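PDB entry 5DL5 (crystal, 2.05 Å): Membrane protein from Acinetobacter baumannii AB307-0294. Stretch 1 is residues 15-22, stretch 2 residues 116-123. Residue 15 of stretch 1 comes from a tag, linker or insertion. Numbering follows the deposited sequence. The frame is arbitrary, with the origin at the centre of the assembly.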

ATOM      1  N   GLU A  15      34.033  -5.938  -4.226  1.00 61.71           N
ATOM      2  CA  GLU A  15      34.187  -5.884  -2.771  1.00 61.00           C
ATOM      3  C   GLU A  15      32.859  -5.284  -2.192  1.00 57.09           C
ATOM      4  O   GLU A  15      32.203  -5.984  -1.484  1.00 59.19           O
ATOM      5  CB  GLU A  15      35.494  -5.169  -2.363  1.00 65.04           C
ATOM      6  CG  GLU A  15      36.241  -5.736  -1.184  1.00 66.18           C
ATOM      7  CD  GLU A  15      37.748  -5.969  -1.444  1.00 75.98           C
ATOM      8  OE1 GLU A  15      38.473  -6.289  -0.470  1.00 83.98           O
ATOM      9  OE2 GLU A  15      38.265  -5.878  -2.586  1.00 77.14           O
ATOM     10  N   SER A  16      32.398  -4.094  -2.560  1.00 52.50           N
ATOM     11  CA  SER A  16      31.157  -3.468  -1.993  1.00 46.97           C
ATOM     12  C   SER A  16      30.344  -2.854  -3.074  1.00 44.47           C
ATOM     13  O   SER A  16      30.818  -2.761  -4.183  1.00 45.10           O
ATOM     14  CB  SER A  16      31.579  -2.391  -0.974  1.00 46.92           C
ATOM     15  OG  SER A  16      32.203  -1.248  -1.641  1.00 43.63           O
ATOM     16  N   GLU A  17      29.149  -2.370  -2.773  1.00 42.29           N
ATOM     17  CA  GLU A  17      28.315  -1.621  -3.754  1.00 41.95           C
ATOM     18  C   GLU A  17      29.041  -0.339  -4.162  1.00 41.06           C
ATOM     19  O   GLU A  17      29.032  -0.010  -5.318  1.00 41.12           O
ATOM     20  CB  GLU A  17      26.966  -1.177  -3.184  1.00 44.87           C
ATOM     21  CG  GLU A  17      26.015  -2.327  -2.819  1.00 45.02           C
ATOM     22  CD  GLU A  17      24.803  -1.898  -1.969  1.00 46.74           C
ATOM     23  OE1 GLU A  17      24.466  -0.709  -1.772  1.00 49.61           O
ATOM     24  OE2 GLU A  17      24.175  -2.805  -1.420  1.00 50.99           O
ATOM     25  N   GLN A  18      29.686   0.371  -3.223  1.00 38.44           N
ATOM     26  CA  GLN A  18      30.379   1.627  -3.619  1.00 38.18           C
ATOM     27  C   GLN A  18      31.652   1.472  -4.437  1.00 41.27           C
ATOM     28  O   GLN A  18      31.872   2.251  -5.371  1.00 41.60           O
ATOM     29  CB  GLN A  18      30.540   2.623  -2.483  1.00 37.33           C
ATOM     30  CG  GLN A  18      31.223   3.956  -2.937  1.00 37.62           C
ATOM     31  CD  GLN A  18      30.569   4.715  -4.083  1.00 35.94           C
ATOM     32  OE1 GLN A  18      29.392   4.615  -4.299  1.00 34.19           O
ATOM     33  NE2 GLN A  18      31.350   5.592  -4.749  1.00 34.70           N
ATOM     34  N   SER A  19      32.414   0.412  -4.194  1.00 43.80           N
ATOM     35  CA  SER A  19      33.639   0.190  -4.927  1.00 49.62           C
ATOM     36  C   SER A  19      33.317  -0.227  -6.318  1.00 50.43           C
ATOM     37  O   SER A  19      34.147  -0.141  -7.138  1.00 51.21           O
ATOM     38  CB  SER A  19      34.564  -0.820  -4.275  1.00 50.28           C
ATOM     39  OG  SER A  19      33.847  -2.021  -4.112  1.00 52.58           O
ATOM     40  N   GLU A  20      32.134  -0.698  -6.585  1.00 49.63           N
ATOM     41  CA  GLU A  20      31.781  -1.027  -7.972  1.00 52.50           C
ATOM     42  C   GLU A  20      31.131   0.129  -8.714  1.00 48.50           C
ATOM     43  O   GLU A  20      30.676  -0.076  -9.816  1.00 49.51           O
ATOM     44  CB  GLU A  20      30.828  -2.292  -8.034  1.00 55.62           C
ATOM     45  CG  GLU A  20      31.519  -3.568  -7.597  1.00 60.03           C
ATOM     46  CD  GLU A  20      32.856  -3.715  -8.300  1.00 68.57           C
ATOM     47  OE1 GLU A  20      32.859  -3.629  -9.555  1.00 72.57           O
ATOM     48  OE2 GLU A  20      33.927  -3.811  -7.625  1.00 75.80           O
ATOM     49  N   ALA A  21      31.017   1.314  -8.130  1.00 45.19           N
ATOM     50  CA  ALA A  21      30.357   2.449  -8.816  1.00 46.48           C
ATOM     51  C   ALA A  21      31.023   2.661 -10.195  1.00 49.99           C
ATOM     52  O   ALA A  21      32.224   2.604 -10.286  1.00 45.19           O
ATOM     53  CB  ALA A  21      30.553   3.729  -8.006  1.00 45.28           C
ATOM     54  N   LYS A  22      30.250   2.892 -11.248  1.00 53.32           N
ATOM     55  CA  LYS A  22      30.852   3.248 -12.593  1.00 57.98           C
ATOM     56  C   LYS A  22      30.853   4.740 -12.863  1.00 54.27           C
ATOM     57  O   LYS A  22      31.647   5.198 -13.613  1.00 58.96           O
ATOM     58  CB  LYS A  22      30.030   2.677 -13.722  1.00 61.94           C
ATOM     59  CG  LYS A  22      30.190   1.196 -14.015  1.00 69.67           C
ATOM     60  CD  LYS A  22      29.767   0.970 -15.492  1.00 76.14           C
ATOM     61  CE  LYS A  22      29.035  -0.333 -15.742  1.00 78.78           C
ATOM     62  NZ  LYS A  22      30.016  -1.361 -16.164  1.00 82.60           N
ATOM     63  N   ALA A 116      24.056   9.536  -0.972  1.00 31.59           N
ATOM     64  CA  ALA A 116      25.422   9.291  -0.701  1.00 32.70           C
ATOM     65  C   ALA A 116      25.586   7.847  -0.334  1.00 33.23           C
ATOM     66  O   ALA A 116      24.649   7.256   0.214  1.00 33.10           O
ATOM     67  CB  ALA A 116      25.917  10.228   0.410  1.00 33.97           C
ATOM     68  N   ARG A 117      26.707   7.258  -0.733  1.00 33.55           N
ATOM     69  CA  ARG A 117      26.923   5.835  -0.530  1.00 31.88           C
ATOM     70  C   ARG A 117      28.332   5.560  -0.061  1.00 32.47           C
ATOM     71  O   ARG A 117      29.269   6.072  -0.648  1.00 34.36           O
ATOM     72  CB  ARG A 117      26.581   5.006  -1.778  1.00 32.24           C
ATOM     73  CG  ARG A 117      26.601   3.482  -1.510  1.00 33.68           C
ATOM     74  CD  ARG A 117      26.194   2.666  -2.713  1.00 34.57           C
ATOM     75  NE  ARG A 117      27.082   2.955  -3.860  1.00 35.33           N
ATOM     76  CZ  ARG A 117      26.789   2.648  -5.113  1.00 37.21           C
ATOM     77  NH1 ARG A 117      25.675   1.990  -5.389  1.00 37.46           N
ATOM     78  NH2 ARG A 117      27.575   2.973  -6.089  1.00 38.74           N
ATOM     79  N   PHE A 118      28.482   4.751   0.987  1.00 32.07           N
ATOM     80  CA  PHE A 118      29.786   4.311   1.504  1.00 33.96           C
ATOM     81  C   PHE A 118      29.666   2.832   1.737  1.00 35.58           C
ATOM     82  O   PHE A 118      28.714   2.405   2.396  1.00 31.19           O
ATOM     83  CB  PHE A 118      29.984   4.948   2.863  1.00 35.18           C
ATOM     84  CG  PHE A 118      31.164   4.379   3.605  1.00 37.43           C
ATOM     85  CD1 PHE A 118      32.468   4.537   3.103  1.00 38.96           C
ATOM     86  CD2 PHE A 118      30.990   3.669   4.762  1.00 37.86           C
ATOM     87  CE1 PHE A 118      33.579   3.979   3.771  1.00 39.77           C
ATOM     88  CE2 PHE A 118      32.072   3.160   5.422  1.00 40.68           C
ATOM     89  CZ  PHE A 118      33.367   3.307   4.915  1.00 39.66           C
ATOM     90  N   SER A 119      30.605   2.050   1.191  1.00 36.00           N
ATOM     91  CA  SER A 119      30.602   0.615   1.278  1.00 37.15           C
ATOM     92  C   SER A 119      29.243   0.063   0.722  1.00 37.69           C
ATOM     93  O   SER A 119      28.975   0.211  -0.531  1.00 37.05           O
ATOM     94  CB  SER A 119      31.020   0.257   2.685  1.00 38.11           C
ATOM     95  OG  SER A 119      30.951  -1.098   2.978  1.00 41.11           O
ATOM     96  N   ASN A 120      28.446  -0.609   1.574  1.00 36.75           N
ATOM     97  CA  ASN A 120      27.108  -1.048   1.237  1.00 35.23           C
ATOM     98  C   ASN A 120      26.015  -0.311   1.937  1.00 35.00           C
ATOM     99  O   ASN A 120      24.885  -0.863   2.114  1.00 35.09           O
ATOM    100  CB  ASN A 120      26.950  -2.515   1.565  1.00 36.59           C
ATOM    101  CG  ASN A 120      28.022  -3.318   0.886  1.00 39.30           C
ATOM    102  OD1 ASN A 120      28.067  -3.417  -0.321  1.00 39.21           O
ATOM    103  ND2 ASN A 120      28.934  -3.805   1.659  1.00 41.07           N
ATOM    104  N   THR A 121      26.243   0.935   2.261  1.00 32.66           N
ATOM    105  CA  THR A 121      25.194   1.762   2.921  1.00 33.63           C
ATOM    106  C   THR A 121      24.859   3.036   2.191  1.00 32.66           C
ATOM    107  O   THR A 121      25.776   3.805   1.842  1.00 37.11           O
ATOM    108  CB  THR A 121      25.723   2.121   4.347  1.00 33.53           C
ATOM    109  OG1 THR A 121      25.904   0.920   5.089  1.00 34.80           O
ATOM    110  CG2 THR A 121      24.792   3.037   5.089  1.00 32.69           C
ATOM    111  N   THR A 122      23.576   3.296   1.937  1.00 32.20           N
ATOM    112  CA  THR A 122      23.119   4.469   1.232  1.00 32.80           C
ATOM    113  C   THR A 122      22.306   5.351   2.178  1.00 33.55           C
ATOM    114  O   THR A 122      21.580   4.843   3.078  1.00 33.00           O
ATOM    115  CB  THR A 122      22.290   4.018   0.041  1.00 35.90           C
ATOM    116  OG1 THR A 122      23.135   3.219  -0.785  1.00 38.65           O
ATOM    117  CG2 THR A 122      21.793   5.173  -0.836  1.00 36.77           C
ATOM    118  N   VAL A 123      22.435   6.673   2.027  1.00 33.72           N
ATOM    119  CA  VAL A 123      21.569   7.650   2.670  1.00 32.67           C
ATOM    120  C   VAL A 123      20.923   8.490   1.582  1.00 32.89           C
ATOM    121  O   VAL A 123      21.572   8.991   0.677  1.00 34.07           O
ATOM    122  CB  VAL A 123      22.310   8.558   3.691  1.00 41.53           C
ATOM    123  CG1 VAL A 123      21.322   9.480   4.450  1.00 40.90           C
ATOM    124  CG2 VAL A 123      23.078   7.704   4.718  1.00 44.63           C
TER
HETATM  125  O   HOH W   1      22.809   0.459   0.066  1.00 49.01           O

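A short coiled segment rests against a β-hairpin whose strands, 116-118 and 121-123, are joined by a type II' turn from Phe-118 to Thr-121. Nearly all the bonding comes from that turn and from Arg-117 just before it.

Glu-15, a tag residue, makes no contact. Ser-16 and Ser-19 are tied to each other: Ser-16 N donates to Ser-19 OG (3.0 Å) and Ser-16 OG accepts from Ser-19 N (3.1 Å), a reciprocal clasp spanning Glu-17 and Gln-18; residues 17-19 have helical torsions. Ser-16 CB also packs 3.7 Å from Ser-119 O.

The next two amides both donate to the hairpin turn. Glu-17 N donates to Asn-120 OD1 (2.9 Å), so a side-chain carbonyl serves one amide. The Glu-17 carboxylate reaches Thr-122 through water 1, which lies 2.7 Å from Glu-17 OE1 and 2.9 Å from Thr-122 OG1. Glu-17 O lies over one face of the Arg-117 guanidinium.

Gln-18 N donates to Ser-119 O (2.8 Å), a backbone carbonyl of the turn. Gln-18, buried, bends at chi2 (p), and its OE1 accepts from both Arg-117 NE (2.9 Å) and Arg-117 NH2 (3.0 Å), a neutral oxygen meeting a charged guanidinium with two N-H groups.

The type I turn from Gln-18 to Ala-21 then brings Ala-21 CB to the guanidinium edge, 3.6 Å from Arg-117 NH2. The CA-to-CB bond of Lys-22 points away.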